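Ribose-phosphate pyrophosphokinase (Mycobacterium smegmatis, PDB 5MP7) probably catalyses the transfer of the pyrophosphoryl group of ATP to ribose 5-phosphate, making the central metabolite PRPP with magnesium as cofactor. Local coordinates at residues V195-T203 with S214-K224; I233-V243 with D265-A276. One frame throughout, in Å; residues are numbered along the deposited sequence.

Overall arrangement
Contacts 1 and 2 show how one domain of alternating strands and helices uses different chemistry at its margin and nearer its middle. Contact 1 is a surface contact at the edge of the mixed sheet, where 215-218 is the outermost strand and pairs antiparallel with 197-202 through backbone hydrogen bonds. Contact 2, partly buried, sets the first turns of helix 237-248 nearly parallel to helix 267-273 and combines apolar side chains with an arginine and loop backbone, with polar groups at the helices' N-terminal ends. Their centres lie about 18 Å apart. Helix 237-248 joins them: Ile200 packs on Ala242, and Lys202, the predicted active-site lysine, reaches Thr238 of the predicted ribose 5-phosphate site.

Contact 1: residues V195-T203 with S214-K224; sequences VPLAFIHKT and SNRVVGDVKGK
Thr203 OG1 takes a hydrogen bond from Arg216 NH2 at 2.8 Å, the oxygen tilted 16° from the guanidinium plane. A bend at chi3 (-97°) turns the arginine chain back towards the neighbouring strand, where its guanidinium lies beside the His201 ring, the two planes 22° apart, with the CE1-ND1 side of the imidazole over the rim of one guanidinium face, too offset to stack. Behind these side chains runs an antiparallel ladder. Phe199 with Val218 and His201 with Arg216 are hydrogen-bonded pairs, the latter including His201 N to Arg216 O at 2.9 Å; Ile200 with Val217 and Lys202 with Asn215 are non-hydrogen-bonded pairs. Thr203 N extends the ladder to Ser214 O. On the face that carries His201, Val218 fits between two neighbours: its CB meets Phe199 CE1 at 3.7 Å, while CG2 touches His201 CB, also at 3.7 Å. The other face turns to helix 237-248, with Ile200 against Ala242. Beyond the ladder, Ala198 CB meets Val221 CG1 at 4.1 Å. Backbone bonds thus fix this edge strand along its length, and the arginine-threonine bond adds a side-chain tie just beyond Lys202, the predicted active-site residue, whose NZ hydrogen-bonds to Pro177 O.

Contact 2: residues I233-V243 with D265-A276; sequences IDTGGTIAGAV and DPAPQRLAECGA. With ACT (acetate ion), chain D.
Leu271 sends its two methyls to different partners across the contact: CD1 meets Ile233 CG2 at 4.0 Å, and CD2 approaches Ile239 CG2 at 4.4 Å. Farther along, Val243 straddles the sulfur of Cys274, CG1 and CG2 both 4.0 Å from SG; with its CG1 anti to the backbone N (chi1 168°), the valine presents both branches to that one atom. CG1 also touches Gly275 N in the loop after the helix. Ala240 CB packs on Arg270 CD, and Ala267 CB lies against Thr235 O at 3.2 Å, where the backbones approach most closely, at Gly236. Helices 237-243 and 267-273 run nearly parallel, 9° apart, with axes 9.8 Å from each other.

Polar contacts gather at the N-terminal ends of the helices. Arg270, bent at chi2 and chi3, curls back beside the turn at Thr235-Gly237, and its NH2 gives Thr235 O a weak hydrogen bond of 3.3 Å. Pro266 CG lies over the rim of one guanidinium face. The carboxylate of Asp234 is held by Ser264 OG.

The bound acetate, probably from the crystallisation liquor, is gripped through OXT, which accepts bonds from Thr235 N at 3.0 Å and from Thr235 OG1 at 2.7 Å. Gly236 N adds a weak bond to acetate O. With Gly236 as N-cap of helix 237-248, the anion lies near the helix start, whose dipole would probably favour it.

The Asp-Thr-Gly-Gly-Thr sequence, a loop passing into the first turn of a helix, is the predicted ribose 5-phosphate site, consistent with the phosphate-binding loop of the PRTase-like fold.

Contact 1: residues V195-T203 with S214-K224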
loop_
_atom_site.group_PDB
_atom_site.type_symbol
_atom_site.label_atom_id
_atom_site.label_comp_id
_atom_site.label_asym_id
_atom_site.label_seq_id
_atom_site.Cartn_x
_atom_site.Cartn_y
_atom_site.Cartn_z
ATOM N N VAL A 195 -27.809 -54.547 60.915
ATOM C CA VAL A 195 -28.287 -55.224 59.735
ATOM C C VAL A 195 -27.111 -55.883 58.979
ATOM O O VAL A 195 -25.956 -55.555 59.227
ATOM C CB VAL A 195 -29.099 -54.244 58.839
ATOM C CG1 VAL A 195 -30.134 -53.492 59.678
ATOM C CG2 VAL A 195 -28.206 -53.258 58.078
ATOM N N PRO A 196 -27.401 -56.783 58.024
ATOM C CA PRO A 196 -26.338 -57.424 57.262
ATOM C C PRO A 196 -25.588 -56.516 56.296
ATOM O O PRO A 196 -26.029 -55.396 55.994
ATOM C CB PRO A 196 -27.047 -58.558 56.479
ATOM C CG PRO A 196 -28.481 -58.417 56.738
ATOM C CD PRO A 196 -28.705 -57.419 57.834
ATOM N N LEU A 197 -24.514 -57.064 55.754
ATOM C CA LEU A 197 -23.552 -56.336 54.979
ATOM C C LEU A 197 -23.233 -57.061 53.694
ATOM O O LEU A 197 -23.184 -58.265 53.661
ATOM C CB LEU A 197 -22.299 -56.184 55.826
ATOM C CG LEU A 197 -21.166 -55.270 55.363
ATOM C CD1 LEU A 197 -21.660 -53.863 55.104
ATOM C CD2 LEU A 197 -20.113 -55.239 56.456
ATOM N N ALA A 198 -23.013 -56.321 52.628
ATOM C CA ALA A 198 -22.572 -56.877 51.332
ATOM C C ALA A 198 -21.676 -55.889 50.602
ATOM O O ALA A 198 -21.645 -54.706 50.937
ATOM C CB ALA A 198 -23.764 -57.216 50.468
ATOM N N PHE A 199 -20.931 -56.367 49.609
ATOM C CA PHE A 199 -20.124 -55.469 48.803
ATOM C C PHE A 199 -19.832 -56.023 47.428
ATOM O O PHE A 199 -19.958 -57.205 47.215
ATOM C CB PHE A 199 -18.821 -55.139 49.526
ATOM C CG PHE A 199 -17.807 -56.213 49.422
ATOM C CD1 PHE A 199 -17.887 -57.326 50.219
ATOM C CD2 PHE A 199 -16.782 -56.119 48.477
ATOM C CE1 PHE A 199 -16.959 -58.349 50.093
ATOM C CE2 PHE A 199 -15.845 -57.125 48.344
ATOM C CZ PHE A 199 -15.940 -58.249 49.149
ATOM N N ILE A 200 -19.426 -55.151 46.520
ATOM C CA ILE A 200 -19.106 -55.528 45.179
ATOM C C ILE A 200 -17.625 -55.855 45.056
ATOM O O ILE A 200 -16.789 -54.991 45.248
ATOM C CB ILE A 200 -19.408 -54.405 44.196
ATOM C CG1 ILE A 200 -20.906 -54.384 43.889
ATOM C CG2 ILE A 200 -19.041 -54.767 42.756
ATOM C CD1 ILE A 200 -21.986 -53.926 44.827
ATOM N N HIS A 201 -17.333 -57.090 44.661
ATOM C CA HIS A 201 -15.988 -57.555 44.431
ATOM C C HIS A 201 -15.662 -57.364 42.963
ATOM O O HIS A 201 -16.376 -57.883 42.110
ATOM C CB HIS A 201 -15.918 -59.037 44.836
ATOM C CG HIS A 201 -14.617 -59.718 44.522
ATOM N ND1 HIS A 201 -14.497 -61.087 44.475
ATOM C CD2 HIS A 201 -13.384 -59.225 44.255
ATOM C CE1 HIS A 201 -13.248 -61.407 44.182
ATOM N NE2 HIS A 201 -12.553 -60.295 44.040
ATOM N N LYS A 202 -14.568 -56.655 42.680
ATOM C CA LYS A 202 -14.058 -56.472 41.319
ATOM C C LYS A 202 -12.781 -57.259 41.091
ATOM O O LYS A 202 -11.781 -57.083 41.791
ATOM C CB LYS A 202 -13.820 -54.993 41.047
ATOM C CG LYS A 202 -15.113 -54.335 40.627
ATOM C CD LYS A 202 -15.134 -52.826 40.808
ATOM C CE LYS A 202 -16.531 -52.272 40.737
ATOM N NZ LYS A 202 -16.743 -51.087 41.601
ATOM N N THR A 203 -12.801 -58.124 40.094
ATOM C CA THR A 203 -11.621 -58.882 39.718
ATOM C C THR A 203 -10.926 -58.193 38.553
ATOM O O THR A 203 -11.580 -57.794 37.602
ATOM C CB THR A 203 -12.029 -60.295 39.317
ATOM O OG1 THR A 203 -12.654 -60.942 40.448
ATOM C CG2 THR A 203 -10.811 -61.111 38.842
ATOM N N SER A 214 -14.423 -58.687 35.746
ATOM C CA SER A 214 -15.768 -59.015 36.222
ATOM C C SER A 214 -16.189 -58.331 37.570
ATOM O O SER A 214 -15.371 -57.849 38.339
ATOM C CB SER A 214 -15.910 -60.548 36.293
ATOM O OG SER A 214 -15.475 -61.086 37.535
ATOM N N ASN A 215 -17.483 -58.320 37.828
ATOM C CA ASN A 215 -18.041 -57.766 39.042
ATOM C C ASN A 215 -18.994 -58.794 39.662
ATOM O O ASN A 215 -19.791 -59.397 38.956
ATOM C CB ASN A 215 -18.894 -56.539 38.721
ATOM C CG ASN A 215 -18.113 -55.325 38.234
ATOM O OD1 ASN A 215 -17.360 -54.750 38.975
ATOM N ND2 ASN A 215 -18.374 -54.867 37.013
ATOM N N ARG A 216 -18.949 -58.978 40.976
ATOM C CA ARG A 216 -19.833 -59.928 41.673
ATOM C C ARG A 216 -20.306 -59.316 42.986
ATOM O O ARG A 216 -19.569 -58.632 43.646
ATOM C CB ARG A 216 -19.093 -61.257 41.965
ATOM C CG ARG A 216 -18.709 -62.039 40.717
ATOM C CD ARG A 216 -17.757 -63.207 40.982
ATOM N NE ARG A 216 -16.333 -62.899 40.737
ATOM C CZ ARG A 216 -15.318 -63.757 40.943
ATOM N NH1 ARG A 216 -15.541 -64.981 41.419
ATOM N NH2 ARG A 216 -14.060 -63.393 40.682
ATOM N N VAL A 217 -21.514 -59.624 43.400
ATOM C CA VAL A 217 -21.966 -59.224 44.719
ATOM C C VAL A 217 -21.606 -60.321 45.706
ATOM O O VAL A 217 -21.869 -61.471 45.443
ATOM C CB VAL A 217 -23.483 -59.045 44.730
ATOM C CG1 VAL A 217 -23.961 -58.636 46.113
ATOM C CG2 VAL A 217 -23.884 -58.013 43.689
ATOM N N VAL A 218 -21.025 -59.958 46.833
ATOM C CA VAL A 218 -20.645 -60.907 47.850
ATOM C C VAL A 218 -21.556 -60.603 49.013
ATOM O O VAL A 218 -21.484 -59.520 49.584
ATOM C CB VAL A 218 -19.149 -60.736 48.245
ATOM C CG1 VAL A 218 -18.769 -61.671 49.387
ATOM C CG2 VAL A 218 -18.252 -60.982 47.031
ATOM N N GLY A 219 -22.385 -61.568 49.382
ATOM C CA GLY A 219 -23.453 -61.394 50.385
ATOM C C GLY A 219 -24.850 -61.543 49.757
ATOM O O GLY A 219 -24.980 -61.547 48.533
ATOM N N ASP A 220 -25.886 -61.684 50.595
ATOM C CA ASP A 220 -27.262 -61.879 50.120
ATOM C C ASP A 220 -28.073 -60.597 50.139
ATOM O O ASP A 220 -28.305 -59.998 51.205
ATOM C CB ASP A 220 -28.000 -62.949 50.934
ATOM C CG ASP A 220 -29.379 -63.304 50.319
ATOM O OD1 ASP A 220 -29.413 -63.777 49.165
ATOM O OD2 ASP A 220 -30.434 -63.116 50.964
ATOM N N VAL A 221 -28.517 -60.187 48.956
ATOM C CA VAL A 221 -29.339 -58.994 48.820
ATOM C C VAL A 221 -30.726 -59.279 48.260
ATOM O O VAL A 221 -31.559 -58.387 48.213
ATOM C CB VAL A 221 -28.661 -57.935 47.937
ATOM C CG1 VAL A 221 -27.280 -57.624 48.462
ATOM C CG2 VAL A 221 -28.591 -58.375 46.486
ATOM N N LYS A 222 -30.986 -60.523 47.906
ATOM C CA LYS A 222 -32.253 -60.951 47.322
ATOM C C LYS A 222 -33.466 -60.554 48.167
ATOM O O LYS A 222 -33.559 -60.946 49.337
ATOM C CB LYS A 222 -32.207 -62.474 47.236
ATOM C CG LYS A 222 -33.506 -63.203 46.942
ATOM C CD LYS A 222 -33.684 -64.233 48.064
ATOM C CE LYS A 222 -34.638 -65.336 47.764
ATOM N NZ LYS A 222 -36.004 -64.918 48.117
ATOM N N GLY A 223 -34.375 -59.769 47.580
ATOM C CA GLY A 223 -35.558 -59.276 48.269
ATOM C C GLY A 223 -35.335 -58.197 49.316
ATOM O O GLY A 223 -36.248 -57.866 50.073
ATOM N N LYS A 224 -34.142 -57.624 49.379
ATOM C CA LYS A 224 -33.823 -56.670 50.451
ATOM C C LYS A 224 -33.739 -55.261 49.918
ATOM O O LYS A 224 -33.501 -55.059 48.723
ATOM C CB LYS A 224 -32.489 -57.026 51.104
ATOM C CG LYS A 224 -32.383 -58.455 51.627
ATOM C CD LYS A 224 -32.539 -58.491 53.110
ATOM C CE LYS A 224 -32.278 -59.828 53.717
ATOM N NZ LYS A 224 -31.975 -59.670 55.160
#

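Contact 2: residues I233-V243 with D265-A276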
loop_
_atom_site.group_PDB
_atom_site.type_symbol
_atom_site.label_atom_id
_atom_site.label_comp_id
_atom_site.label_asym_id
_atom_site.label_seq_id
_atom_site.Cartn_x
_atom_site.Cartn_y
_atom_site.Cartn_z
ATOM N N ILE A 233 -19.983 -39.140 45.133
ATOM C CA ILE A 233 -20.397 -39.560 43.811
ATOM C C ILE A 233 -19.806 -38.571 42.847
ATOM O O ILE A 233 -20.127 -37.383 42.931
ATOM C CB ILE A 233 -21.919 -39.516 43.677
ATOM C CG1 ILE A 233 -22.577 -40.398 44.739
ATOM C CG2 ILE A 233 -22.338 -39.982 42.295
ATOM C CD1 ILE A 233 -24.027 -40.055 44.991
ATOM N N ASP A 234 -18.956 -39.040 41.934
ATOM C CA ASP A 234 -18.371 -38.168 40.936
ATOM C C ASP A 234 -19.062 -38.234 39.564
ATOM O O ASP A 234 -19.870 -37.368 39.261
ATOM C CB ASP A 234 -16.857 -38.373 40.841
ATOM C CG ASP A 234 -16.206 -37.359 39.953
ATOM O OD1 ASP A 234 -16.800 -36.310 39.677
ATOM O OD2 ASP A 234 -15.080 -37.600 39.540
ATOM N N THR A 235 -18.715 -39.203 38.711
ATOM C CA THR A 235 -19.360 -39.353 37.374
ATOM C C THR A 235 -20.561 -40.289 37.446
ATOM O O THR A 235 -21.392 -40.296 36.534
ATOM C CB THR A 235 -18.393 -39.922 36.329
ATOM O OG1 THR A 235 -17.861 -41.181 36.809
ATOM C CG2 THR A 235 -17.250 -38.952 36.108
ATOM N N GLY A 236 -20.664 -41.048 38.547
ATOM C CA GLY A 236 -21.762 -41.974 38.760
ATOM C C GLY A 236 -21.560 -43.333 38.095
ATOM O O GLY A 236 -22.474 -44.161 38.097
ATOM N N GLY A 237 -20.367 -43.597 37.558
ATOM C CA GLY A 237 -20.106 -44.848 36.826
ATOM C C GLY A 237 -20.125 -46.073 37.722
ATOM O O GLY A 237 -20.860 -47.011 37.474
ATOM N N THR A 238 -19.312 -46.037 38.768
ATOM C CA THR A 238 -19.188 -47.131 39.714
ATOM C C THR A 238 -20.503 -47.355 40.395
ATOM O O THR A 238 -20.924 -48.481 40.543
ATOM C CB THR A 238 -18.144 -46.799 40.811
ATOM O OG1 THR A 238 -16.830 -46.837 40.252
ATOM C CG2 THR A 238 -18.221 -47.745 42.042
ATOM N N ILE A 239 -21.121 -46.286 40.866
ATOM C CA ILE A 239 -22.352 -46.411 41.619
ATOM C C ILE A 239 -23.509 -46.905 40.738
ATOM O O ILE A 239 -24.278 -47.739 41.199
ATOM C CB ILE A 239 -22.659 -45.118 42.398
ATOM C CG1 ILE A 239 -21.661 -45.015 43.551
ATOM C CG2 ILE A 239 -24.045 -45.130 43.005
ATOM C CD1 ILE A 239 -21.597 -43.650 44.194
ATOM N N ALA A 240 -23.623 -46.421 39.499
ATOM C CA ALA A 240 -24.686 -46.904 38.607
ATOM C C ALA A 240 -24.479 -48.370 38.300
ATOM O O ALA A 240 -25.430 -49.118 38.287
ATOM C CB ALA A 240 -24.742 -46.122 37.320
ATOM N N GLY A 241 -23.224 -48.777 38.101
ATOM C CA GLY A 241 -22.878 -50.181 37.893
ATOM C C GLY A 241 -23.335 -51.054 39.054
ATOM O O GLY A 241 -23.870 -52.143 38.850
ATOM N N ALA A 242 -23.144 -50.557 40.272
ATOM C CA ALA A 242 -23.537 -51.295 41.441
ATOM C C ALA A 242 -25.055 -51.451 41.550
ATOM O O ALA A 242 -25.539 -52.480 41.988
ATOM C CB ALA A 242 -22.954 -50.660 42.692
ATOM N N VAL A 243 -25.796 -50.434 41.156
ATOM C CA VAL A 243 -27.253 -50.484 41.219
ATOM C C VAL A 243 -27.762 -51.576 40.307
ATOM O O VAL A 243 -28.603 -52.358 40.716
ATOM C CB VAL A 243 -27.884 -49.149 40.802
ATOM C CG1 VAL A 243 -29.393 -49.286 40.596
ATOM C CG2 VAL A 243 -27.610 -48.112 41.877
ATOM N N ASP A 265 -20.572 -34.231 34.984
ATOM C CA ASP A 265 -20.853 -34.830 33.660
ATOM C C ASP A 265 -22.258 -35.430 33.539
ATOM O O ASP A 265 -23.253 -34.693 33.739
ATOM C CB ASP A 265 -19.670 -35.696 33.119
ATOM C CG ASP A 265 -19.143 -36.768 34.106
ATOM O OD1 ASP A 265 -18.226 -36.520 34.891
ATOM O OD2 ASP A 265 -19.592 -37.899 34.068
ATOM N N PRO A 266 -22.359 -36.741 33.253
ATOM C CA PRO A 266 -23.616 -37.405 33.039
ATOM C C PRO A 266 -24.203 -38.025 34.318
ATOM O O PRO A 266 -25.185 -38.769 34.222
ATOM C CB PRO A 266 -23.205 -38.505 32.066
ATOM C CG PRO A 266 -21.854 -38.882 32.548
ATOM C CD PRO A 266 -21.282 -37.727 33.221
ATOM N N ALA A 267 -23.622 -37.737 35.488
ATOM C CA ALA A 267 -24.044 -38.388 36.723
ATOM C C ALA A 267 -25.505 -38.132 37.036
ATOM O O ALA A 267 -26.197 -39.048 37.373
ATOM C CB ALA A 267 -23.185 -37.975 37.900
ATOM N N PRO A 268 -25.972 -36.891 36.900
ATOM C CA PRO A 268 -27.404 -36.655 37.133
ATOM C C PRO A 268 -28.326 -37.485 36.239
ATOM O O PRO A 268 -29.254 -38.103 36.708
ATOM C CB PRO A 268 -27.560 -35.173 36.838
ATOM C CG PRO A 268 -26.189 -34.620 37.018
ATOM C CD PRO A 268 -25.259 -35.661 36.519
ATOM N N GLN A 269 -28.033 -37.513 34.958
ATOM C CA GLN A 269 -28.763 -38.331 34.007
ATOM C C GLN A 269 -28.618 -39.849 34.294
ATOM O O GLN A 269 -29.590 -40.603 34.259
ATOM C CB GLN A 269 -28.228 -37.955 32.638
ATOM C CG GLN A 269 -28.455 -39.023 31.575
ATOM C CD GLN A 269 -29.608 -38.595 30.706
ATOM O OE1 GLN A 269 -29.517 -37.557 30.018
ATOM N NE2 GLN A 269 -30.722 -39.320 30.768
ATOM N N ARG A 270 -27.385 -40.271 34.576
ATOM C CA ARG A 270 -27.035 -41.652 34.934
ATOM C C ARG A 270 -27.786 -42.152 36.163
ATOM O O ARG A 270 -28.393 -43.242 36.141
ATOM C CB ARG A 270 -25.506 -41.760 35.166
ATOM C CG ARG A 270 -24.776 -42.228 33.902
ATOM C CD ARG A 270 -23.839 -43.384 34.208
ATOM N NE ARG A 270 -22.513 -42.908 34.483
ATOM C CZ ARG A 270 -21.504 -42.769 33.625
ATOM N NH1 ARG A 270 -21.629 -43.043 32.327
ATOM N NH2 ARG A 270 -20.347 -42.307 34.087
ATOM N N LEU A 271 -27.806 -41.333 37.207
ATOM C CA LEU A 271 -28.470 -41.702 38.446
ATOM C C LEU A 271 -29.995 -41.657 38.403
ATOM O O LEU A 271 -30.666 -42.521 38.984
ATOM C CB LEU A 271 -27.990 -40.834 39.572
ATOM C CG LEU A 271 -26.494 -40.979 39.867
ATOM C CD1 LEU A 271 -26.086 -39.906 40.863
ATOM C CD2 LEU A 271 -26.174 -42.346 40.425
ATOM N N ALA A 272 -30.530 -40.676 37.694
ATOM C CA ALA A 272 -31.980 -40.577 37.483
ATOM C C ALA A 272 -32.554 -41.763 36.673
ATOM O O ALA A 272 -33.659 -42.197 36.945
ATOM C CB ALA A 272 -32.324 -39.261 36.794
ATOM N N GLU A 273 -31.773 -42.286 35.719
ATOM C CA GLU A 273 -32.164 -43.391 34.836
ATOM C C GLU A 273 -31.838 -44.755 35.393
ATOM O O GLU A 273 -32.383 -45.753 34.929
ATOM C CB GLU A 273 -31.487 -43.301 33.486
ATOM C CG GLU A 273 -32.073 -42.203 32.606
ATOM C CD GLU A 273 -31.282 -41.988 31.323
ATOM O OE1 GLU A 273 -30.335 -42.757 31.036
ATOM O OE2 GLU A 273 -31.581 -40.992 30.614
ATOM N N CYS A 274 -30.961 -44.832 36.382
ATOM C CA CYS A 274 -30.723 -46.113 37.038
ATOM C C CYS A 274 -31.914 -46.360 37.997
ATOM O O CYS A 274 -32.728 -45.478 38.296
ATOM C CB CYS A 274 -29.371 -46.139 37.773
ATOM S SG CYS A 274 -29.370 -45.410 39.437
ATOM N N GLY A 275 -32.031 -47.561 38.500
ATOM C CA GLY A 275 -33.240 -47.868 39.248
ATOM C C GLY A 275 -33.444 -47.194 40.599
ATOM O O GLY A 275 -34.454 -47.447 41.236
ATOM N N ALA A 276 -32.481 -46.419 41.089
ATOM C CA ALA A 276 -32.484 -46.097 42.512
ATOM C C ALA A 276 -33.684 -45.274 42.910
ATOM O O ALA A 276 -34.056 -44.345 42.237
ATOM C CB ALA A 276 -31.214 -45.392 42.894
HETATM C C ACT D . -17.305 -42.567 39.891
HETATM O O ACT D . -18.429 -42.669 40.490
HETATM O OXT ACT D . -16.939 -41.533 39.286
HETATM C CH3 ACT D . -16.307 -43.691 39.846
#